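Local coordinates for protein endonuclease 2 (Arabidopsis thaliana, PDB 4CXP) that cleaves RNA and single-stranded DNA, and less readily double-stranded DNA, endonucleolytically to 5'-phosphorylated products with the help of bound divalent metal ions, at residues 45-50 and 115-120; 28-33 and 38-43; 140-145 and 220-225. All blocks are in the same frame, centred on the assembly; numbering follows the deposited sequence.

Contact 1: residues 45-50 and 115-120; sequences DRVKFR and LLFVSH. With ZN (zinc ion), chain E; SO4 (sulfate ion), chain I; SO4 (sulfate ion), chain K.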
# COMPACT_ATOMS: atom_id res chain seq x y z
N ASP A 45 -10.91 -2.06 -3.55
CA ASP A 45 -11.60 -2.57 -2.36
C ASP A 45 -13.10 -2.74 -2.59
O ASP A 45 -13.70 -3.62 -1.98
CB ASP A 45 -11.37 -1.66 -1.15
CG ASP A 45 -10.10 -1.92 -0.41
OD1 ASP A 45 -9.37 -2.88 -0.68
OD2 ASP A 45 -9.84 -1.09 0.49
N ARG A 46 -13.67 -1.94 -3.49
CA ARG A 46 -15.11 -1.96 -3.77
C ARG A 46 -15.53 -3.03 -4.77
O ARG A 46 -16.69 -3.13 -5.08
CB ARG A 46 -15.57 -0.59 -4.26
CG ARG A 46 -15.49 0.47 -3.18
CD ARG A 46 -16.26 1.71 -3.59
NE ARG A 46 -15.66 2.37 -4.74
CZ ARG A 46 -16.12 2.32 -5.99
NH1 ARG A 46 -17.23 1.63 -6.29
NH2 ARG A 46 -15.47 2.98 -6.93
N VAL A 47 -14.58 -3.84 -5.25
CA VAL A 47 -14.91 -4.99 -6.11
C VAL A 47 -14.47 -6.33 -5.49
O VAL A 47 -14.44 -7.35 -6.16
CB VAL A 47 -14.38 -4.84 -7.55
CG1 VAL A 47 -15.04 -3.64 -8.21
CG2 VAL A 47 -12.87 -4.76 -7.62
N LYS A 48 -14.17 -6.33 -4.20
CA LYS A 48 -13.79 -7.56 -3.50
C LYS A 48 -14.84 -8.65 -3.58
O LYS A 48 -14.48 -9.83 -3.50
CB LYS A 48 -13.46 -7.27 -2.02
CG LYS A 48 -12.09 -6.69 -1.80
CD LYS A 48 -11.88 -6.35 -0.34
CE LYS A 48 -10.48 -5.80 -0.09
NZ LYS A 48 -10.35 -5.32 1.31
N PHE A 49 -16.11 -8.28 -3.66
CA PHE A 49 -17.19 -9.27 -3.74
C PHE A 49 -17.75 -9.43 -5.14
O PHE A 49 -18.06 -10.53 -5.54
CB PHE A 49 -18.27 -8.96 -2.71
CG PHE A 49 -17.79 -9.20 -1.32
CD1 PHE A 49 -17.77 -10.48 -0.81
CD2 PHE A 49 -17.26 -8.17 -0.57
CE1 PHE A 49 -17.29 -10.73 0.45
CE2 PHE A 49 -16.77 -8.41 0.70
CZ PHE A 49 -16.78 -9.69 1.21
N ARG A 50 -17.87 -8.35 -5.88
CA ARG A 50 -18.28 -8.47 -7.28
C ARG A 50 -17.27 -9.28 -8.08
O ARG A 50 -17.65 -10.07 -8.94
CB ARG A 50 -18.46 -7.10 -7.89
CG ARG A 50 -19.77 -6.45 -7.49
CD ARG A 50 -19.91 -5.08 -8.10
NE ARG A 50 -19.03 -4.10 -7.49
CZ ARG A 50 -18.89 -2.86 -7.93
NH1 ARG A 50 -19.56 -2.44 -9.00
NH2 ARG A 50 -18.09 -2.02 -7.31
N LEU A 115 -4.94 -0.28 -14.32
CA LEU A 115 -4.37 0.90 -13.67
C LEU A 115 -4.86 1.01 -12.23
O LEU A 115 -4.07 1.29 -11.31
CB LEU A 115 -4.72 2.16 -14.47
CG LEU A 115 -4.28 3.47 -13.82
CD1 LEU A 115 -2.75 3.55 -13.63
CD2 LEU A 115 -4.81 4.64 -14.62
N LEU A 116 -6.16 0.84 -12.02
CA LEU A 116 -6.73 0.99 -10.70
C LEU A 116 -6.27 -0.11 -9.76
O LEU A 116 -6.04 0.13 -8.57
CB LEU A 116 -8.25 1.08 -10.78
CG LEU A 116 -8.80 2.25 -11.60
CD1 LEU A 116 -10.31 2.25 -11.55
CD2 LEU A 116 -8.25 3.60 -11.14
N PHE A 117 -6.14 -1.32 -10.28
CA PHE A 117 -5.61 -2.42 -9.49
C PHE A 117 -4.14 -2.19 -9.13
O PHE A 117 -3.76 -2.34 -7.98
CB PHE A 117 -5.75 -3.76 -10.23
CG PHE A 117 -7.11 -4.41 -10.14
CD1 PHE A 117 -7.72 -4.64 -8.91
CD2 PHE A 117 -7.76 -4.86 -11.29
CE1 PHE A 117 -8.93 -5.30 -8.83
CE2 PHE A 117 -8.96 -5.53 -11.21
CZ PHE A 117 -9.55 -5.75 -9.99
N VAL A 118 -3.30 -1.84 -10.10
CA VAL A 118 -1.91 -1.71 -9.76
C VAL A 118 -1.71 -0.54 -8.77
O VAL A 118 -0.86 -0.64 -7.88
CB VAL A 118 -1.05 -1.68 -11.02
CG1 VAL A 118 -1.00 -0.29 -11.62
CG2 VAL A 118 0.32 -2.21 -10.72
N SER A 119 -2.49 0.53 -8.90
CA SER A 119 -2.36 1.66 -8.01
C SER A 119 -2.73 1.27 -6.58
O SER A 119 -2.02 1.59 -5.63
CB SER A 119 -3.23 2.81 -8.51
OG SER A 119 -2.75 3.27 -9.78
N HIS A 120 -3.83 0.57 -6.42
CA HIS A 120 -4.26 0.12 -5.11
C HIS A 120 -3.29 -0.91 -4.53
O HIS A 120 -2.91 -0.83 -3.37
CB HIS A 120 -5.67 -0.49 -5.20
CG HIS A 120 -6.22 -0.87 -3.87
ND1 HIS A 120 -6.96 -0.01 -3.10
CD2 HIS A 120 -6.17 -2.04 -3.19
CE1 HIS A 120 -7.32 -0.63 -1.99
NE2 HIS A 120 -6.87 -1.87 -2.02
ZN ZN E . -7.05 -3.39 -0.45
S SO4 I . -7.63 -2.88 2.27
O1 SO4 I . -9.02 -2.35 2.52
O2 SO4 I . -7.71 -4.31 1.61
O3 SO4 I . -6.87 -2.70 3.58
O4 SO4 I . -7.01 -2.01 1.21
S SO4 K . -17.85 0.66 -10.09
O1 SO4 K . -17.39 0.33 -8.74
O2 SO4 K . -19.10 -0.08 -10.36
O3 SO4 K . -16.83 0.27 -11.09
O4 SO4 K . -18.10 2.11 -10.20
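Asp45 and His120 meet through a zinc ion, which Asp45 OD1 holds at 2.4 Å and His120 NE2 at 2.2 Å; a carboxylate oxygen and an imidazole nitrogen are good zinc ligands. The two cross almost at right angles, their planes 73° apart, and their 3.0 Å separation, Asp45 OD1 to His120 NE2, is set by the shared metal. A chi1 of -175° turns the imidazole of His120 so that NE2 reaches the zinc, while ND1 is fixed by the carbonyl of Cys41. His58 and Asp124 complete the protein ligands, and a sulfate adds two oxygens. Lys48, long enough to span carboxylate and anion, brings NZ to 3.3 Å from Asp45 OD1 in a salt bridge and donates to sulfate O2 at 2.8 Å; Asp45 and Lys48 are probably important for catalysis, as in related nucleases. Away from the metal the apolar contact is thin: Val47 CG2 lies obliquely to the Phe117 ring, 4.2 Å from CE1. On the solvent side Arg46 and Arg50 leave the helix untouched and are held by a second sulfate, Arg50 NH2 also bonding Arg46 O at 2.9 Å. The loop 45-50 thus lies against helix 111-124, which also packs on helices 85-96 and 233-262.

Contact 2: residues 28-33 and 38-43; sequences LLPESA and SSLCLW. With NAG (2-acetamido-2-deoxy-beta-D-glucopyranose), chain C; SO4 (sulfate ion), chain K.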
# COMPACT_ATOMS: atom_id res chain seq x y z
N LEU A 28 -6.55 6.83 -19.39
CA LEU A 28 -7.14 5.63 -18.82
C LEU A 28 -8.18 5.90 -17.74
O LEU A 28 -9.05 5.07 -17.49
CB LEU A 28 -6.05 4.70 -18.30
CG LEU A 28 -5.28 3.95 -19.38
CD1 LEU A 28 -4.03 3.30 -18.80
CD2 LEU A 28 -6.18 2.91 -20.04
N LEU A 29 -8.10 7.04 -17.07
CA LEU A 29 -9.08 7.33 -16.04
C LEU A 29 -10.44 7.66 -16.65
O LEU A 29 -10.51 8.32 -17.67
CB LEU A 29 -8.64 8.50 -15.18
CG LEU A 29 -7.48 8.28 -14.21
CD1 LEU A 29 -7.01 9.60 -13.61
CD2 LEU A 29 -7.89 7.33 -13.10
N PRO A 30 -11.52 7.24 -15.99
CA PRO A 30 -12.83 7.68 -16.49
C PRO A 30 -13.07 9.15 -16.25
O PRO A 30 -12.47 9.73 -15.35
CB PRO A 30 -13.81 6.86 -15.68
CG PRO A 30 -13.11 6.59 -14.42
CD PRO A 30 -11.64 6.47 -14.75
N GLU A 31 -13.96 9.72 -17.04
CA GLU A 31 -14.28 11.15 -16.96
C GLU A 31 -14.66 11.55 -15.54
O GLU A 31 -14.27 12.62 -15.08
CB GLU A 31 -15.42 11.51 -17.92
N SER A 32 -15.38 10.67 -14.84
CA SER A 32 -15.88 10.95 -13.50
C SER A 32 -14.76 11.22 -12.48
O SER A 32 -15.00 11.86 -11.45
CB SER A 32 -16.76 9.79 -13.00
OG SER A 32 -16.04 8.57 -13.02
N ALA A 33 -13.56 10.73 -12.75
CA ALA A 33 -12.41 10.96 -11.88
C ALA A 33 -11.85 12.38 -11.95
O ALA A 33 -11.03 12.75 -11.11
CB ALA A 33 -11.31 9.98 -12.19
N SER A 38 -6.14 9.61 -7.42
CA SER A 38 -6.49 9.37 -6.04
C SER A 38 -7.98 9.27 -5.79
O SER A 38 -8.37 8.66 -4.82
CB SER A 38 -5.85 10.41 -5.13
OG SER A 38 -6.52 11.64 -5.15
N SER A 39 -8.81 9.76 -6.68
CA SER A 39 -10.25 9.63 -6.51
C SER A 39 -10.74 8.19 -6.69
O SER A 39 -11.84 7.88 -6.28
CB SER A 39 -11.00 10.55 -7.45
OG SER A 39 -10.94 10.08 -8.76
N LEU A 40 -9.91 7.32 -7.26
CA LEU A 40 -10.27 5.93 -7.52
C LEU A 40 -9.30 4.92 -6.91
O LEU A 40 -9.33 3.74 -7.23
CB LEU A 40 -10.37 5.69 -9.02
CG LEU A 40 -11.63 6.27 -9.65
CD1 LEU A 40 -11.51 6.22 -11.16
CD2 LEU A 40 -12.88 5.50 -9.21
N CYS A 41 -8.47 5.37 -5.99
CA CYS A 41 -7.47 4.42 -5.46
C CYS A 41 -8.02 3.48 -4.39
O CYS A 41 -7.28 2.62 -3.94
CB CYS A 41 -6.16 5.11 -5.04
SG CYS A 41 -5.16 5.48 -6.51
N LEU A 42 -9.32 3.56 -4.09
CA LEU A 42 -10.03 2.55 -3.29
C LEU A 42 -10.98 1.69 -4.12
O LEU A 42 -11.62 0.78 -3.59
CB LEU A 42 -10.79 3.19 -2.11
CG LEU A 42 -10.69 2.49 -0.75
CD1 LEU A 42 -9.29 2.39 -0.22
CD2 LEU A 42 -11.58 3.23 0.24
N TRP A 43 -11.04 1.91 -5.43
CA TRP A 43 -11.93 1.14 -6.29
C TRP A 43 -11.71 -0.36 -6.11
O TRP A 43 -12.66 -1.12 -6.01
CB TRP A 43 -11.74 1.53 -7.76
CG TRP A 43 -12.48 0.66 -8.71
CD1 TRP A 43 -13.77 0.80 -9.12
CD2 TRP A 43 -11.97 -0.50 -9.38
NE1 TRP A 43 -14.11 -0.20 -9.99
CE2 TRP A 43 -13.02 -1.01 -10.17
CE3 TRP A 43 -10.73 -1.14 -9.40
CZ2 TRP A 43 -12.87 -2.14 -10.96
CZ3 TRP A 43 -10.59 -2.28 -10.16
CH2 TRP A 43 -11.66 -2.76 -10.94
C1 NAG C . -17.37 1.06 -15.03
C2 NAG C . -17.59 2.24 -14.10
C3 NAG C . -18.94 2.11 -13.40
C4 NAG C . -20.06 1.90 -14.42
C5 NAG C . -19.72 0.77 -15.39
C6 NAG C . -20.72 0.61 -16.54
C7 NAG C . -15.53 3.17 -13.21
C8 NAG C . -14.48 3.11 -12.14
N2 NAG C . -16.52 2.29 -13.12
O3 NAG C . -19.16 3.27 -12.63
O4 NAG C . -21.22 1.57 -13.69
O5 NAG C . -18.44 0.98 -15.95
O6 NAG C . -20.38 -0.57 -17.24
O7 NAG C . -15.46 4.01 -14.12
S SO4 K . -17.85 0.66 -10.09
O1 SO4 K . -17.39 0.33 -8.74
O2 SO4 K . -19.10 -0.08 -10.36
O3 SO4 K . -16.83 0.27 -11.09
O4 SO4 K . -18.10 2.11 -10.20
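Leu40 CD1 points at the CD-CG edge of the Pro30 ring, and the apolar contacts all converge on this one methyl: it lies 3.6 Å from Pro30 CD, 3.9 Å from Ala33 CB and 4.3 Å from Leu29 CD2. A branched leucine can fill this corner, whereas the small Ala33 lets the two backbones draw near. The contacts of mixed character are lighter. Ser39 OG rests 3.5 Å from Ala33 CB, its polar partner being the carbonyl of Asp36, and Pro30 CG sits 3.5 Å from O7 of an N-acetylglucosamine whose methyl C8 comes near Leu40 CD2. Hydrogen bonds stay within a segment or run to the sulfate and to residues around the contact: Trp43 N closes the type I turn from Leu40 O, and Trp43 NE1 donates to sulfate O3 at 3.0 Å with an angle of 155°, the anion lying at the edge of the indole. The indole also meets Phe117 edge-to-face. A leucine in place of Trp43 would probably leave the sulfate without its indole N-H donor and Phe117 without this edge-to-face partner. The chemistry implies a division of labour, with aliphatic packing joining the segments and the indole N-H joining Arg46 and Arg50 in gripping an anion.

Contact 3: residues 140-145 and 220-225; sequences NTIEVH and WAYKGV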
# COMPACT_ATOMS: atom_id res chain seq x y z
N ASN A 140 -5.84 -9.03 11.97
CA ASN A 140 -7.27 -8.82 12.12
C ASN A 140 -7.86 -9.48 13.36
O ASN A 140 -8.84 -8.98 13.89
CB ASN A 140 -8.04 -9.28 10.89
CG ASN A 140 -8.06 -8.25 9.81
OD1 ASN A 140 -8.79 -7.27 9.91
ND2 ASN A 140 -7.25 -8.45 8.78
N THR A 141 -7.24 -10.56 13.85
CA THR A 141 -7.77 -11.25 15.02
C THR A 141 -7.16 -10.76 16.33
O THR A 141 -7.48 -11.30 17.38
CB THR A 141 -7.58 -12.77 14.91
OG1 THR A 141 -6.19 -13.07 15.00
CG2 THR A 141 -8.16 -13.33 13.62
N ILE A 142 -6.27 -9.77 16.27
CA ILE A 142 -5.64 -9.22 17.47
C ILE A 142 -6.47 -8.02 17.91
O ILE A 142 -6.44 -6.95 17.30
CB ILE A 142 -4.18 -8.83 17.22
CG1 ILE A 142 -3.38 -10.03 16.72
CG2 ILE A 142 -3.58 -8.21 18.48
CD1 ILE A 142 -1.97 -9.70 16.34
N GLU A 143 -7.28 -8.23 18.94
CA GLU A 143 -8.25 -7.24 19.40
C GLU A 143 -7.65 -6.47 20.57
O GLU A 143 -7.26 -7.06 21.59
CB GLU A 143 -9.55 -7.94 19.82
CG GLU A 143 -10.35 -8.47 18.63
CD GLU A 143 -11.00 -7.38 17.76
OE1 GLU A 143 -10.92 -6.17 18.06
OE2 GLU A 143 -11.62 -7.75 16.74
N VAL A 144 -7.54 -5.15 20.39
CA VAL A 144 -6.92 -4.24 21.33
C VAL A 144 -7.83 -3.02 21.47
O VAL A 144 -8.99 -3.05 21.04
CB VAL A 144 -5.48 -3.87 20.88
CG1 VAL A 144 -4.60 -5.10 20.89
CG2 VAL A 144 -5.45 -3.22 19.50
N HIS A 145 -7.33 -1.97 22.10
CA HIS A 145 -7.98 -0.67 22.08
C HIS A 145 -7.04 0.31 21.42
O HIS A 145 -5.82 0.27 21.65
CB HIS A 145 -8.34 -0.18 23.49
CG HIS A 145 -9.62 -0.75 24.04
ND1 HIS A 145 -9.76 -2.07 24.42
CD2 HIS A 145 -10.84 -0.19 24.25
CE1 HIS A 145 -10.98 -2.29 24.87
NE2 HIS A 145 -11.67 -1.16 24.77
N TRP A 220 7.74 -3.58 14.16
CA TRP A 220 6.95 -2.40 14.47
C TRP A 220 5.49 -2.70 14.74
O TRP A 220 4.90 -2.15 15.68
CB TRP A 220 7.05 -1.37 13.35
CG TRP A 220 8.38 -0.73 13.19
CD1 TRP A 220 9.24 -0.83 12.13
CD2 TRP A 220 8.97 0.22 14.08
NE1 TRP A 220 10.33 -0.03 12.32
CE2 TRP A 220 10.20 0.63 13.52
CE3 TRP A 220 8.57 0.78 15.30
CZ2 TRP A 220 11.03 1.55 14.14
CZ3 TRP A 220 9.40 1.71 15.92
CH2 TRP A 220 10.61 2.09 15.34
N ALA A 221 4.83 -3.50 13.91
CA ALA A 221 3.38 -3.64 14.05
C ALA A 221 3.02 -4.58 15.19
O ALA A 221 2.32 -4.21 16.12
CB ALA A 221 2.75 -4.07 12.73
N TYR A 222 3.46 -5.83 15.09
CA TYR A 222 3.19 -6.82 16.10
C TYR A 222 3.98 -6.58 17.38
O TYR A 222 3.57 -7.02 18.46
CB TYR A 222 3.57 -8.20 15.59
CG TYR A 222 2.71 -8.81 14.50
CD1 TYR A 222 1.34 -8.90 14.61
CD2 TYR A 222 3.31 -9.39 13.40
CE1 TYR A 222 0.58 -9.54 13.65
CE2 TYR A 222 2.56 -10.04 12.43
CZ TYR A 222 1.19 -10.11 12.56
OH TYR A 222 0.47 -10.79 11.60
N LYS A 223 5.14 -5.94 17.29
CA LYS A 223 6.07 -5.80 18.38
C LYS A 223 5.43 -5.12 19.56
O LYS A 223 4.94 -4.01 19.44
CB LYS A 223 7.28 -4.99 17.93
CG LYS A 223 8.32 -4.73 19.00
CD LYS A 223 8.89 -5.97 19.61
CE LYS A 223 9.76 -6.72 18.62
NZ LYS A 223 10.58 -7.75 19.31
N GLY A 224 5.48 -5.77 20.72
CA GLY A 224 4.96 -5.20 21.95
C GLY A 224 3.47 -5.34 22.15
O GLY A 224 2.99 -4.98 23.20
N VAL A 225 2.74 -5.89 21.17
CA VAL A 225 1.28 -5.88 21.22
C VAL A 225 0.76 -7.24 21.65
O VAL A 225 1.14 -8.26 21.09
CB VAL A 225 0.68 -5.50 19.86
CG1 VAL A 225 -0.83 -5.48 19.95
CG2 VAL A 225 1.21 -4.15 19.38
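The Tyr222 ring takes Ile142 at its edge, near the ring plane: CD1 of the isoleucine comes to 3.7 Å from CE1 and 3.8 Å from CD1 of the tyrosine, the two side chains crossing at about a right angle. Tyr133 also meets this ring, their planes about 35° apart. The phenol suits a boundary position, its flank apolar and its OH bonded to Asp136 and to the backbone N of Tyr133. Ile142 reaches the ring because its chain runs on extended past CG1 (chi2 175°), while the CG2 branch touches Val225 CG1 at 4.1 Å. Here the largely helical nuclease fold carries a small mixed sheet in which strand 143-146 runs centrally, antiparallel to 149-152 and parallel to 230-231; Val144 belongs to this strand, and Ile142 immediately precedes it. Facing them is a type II turn from Tyr222 to Val225, closed by Val225 N to Tyr222 O at 3.1 Å, with Gly224 at the positive phi (82°) that glycine adopts easily. The turn delivers Val225, whose CG1 meets Val144 CG1 at 3.9 Å. Beta-branched Val144 suits the strand, Ile142 and Val225 offer methyls on short stems, and Val225 also touches Tyr235 of helix 233-262.

From the N terminus, helix 19-28 runs into the first short loop, which contact 2 closes by bringing 38-43 back to 28-33 across four residues. The chain goes directly on to 45-50, and contact 1 closes a much longer excursion of 64 residues, through strand 60-62 and helix 85-96, onto helix 111-124. Contact 3 comes last, spanning 74 largely helical residues between the three-stranded sheet and the turn that follows helix 206-221 in the chain. The three follow in series, none nesting in or crossing another. Contacts 1 and 2 touch, through His120 with Cys41 and Leu116 with Leu40, and share one sulfate; contact 3 lies about 33 Å from contact 2, centre to centre, on the opposite side of the chain's centre.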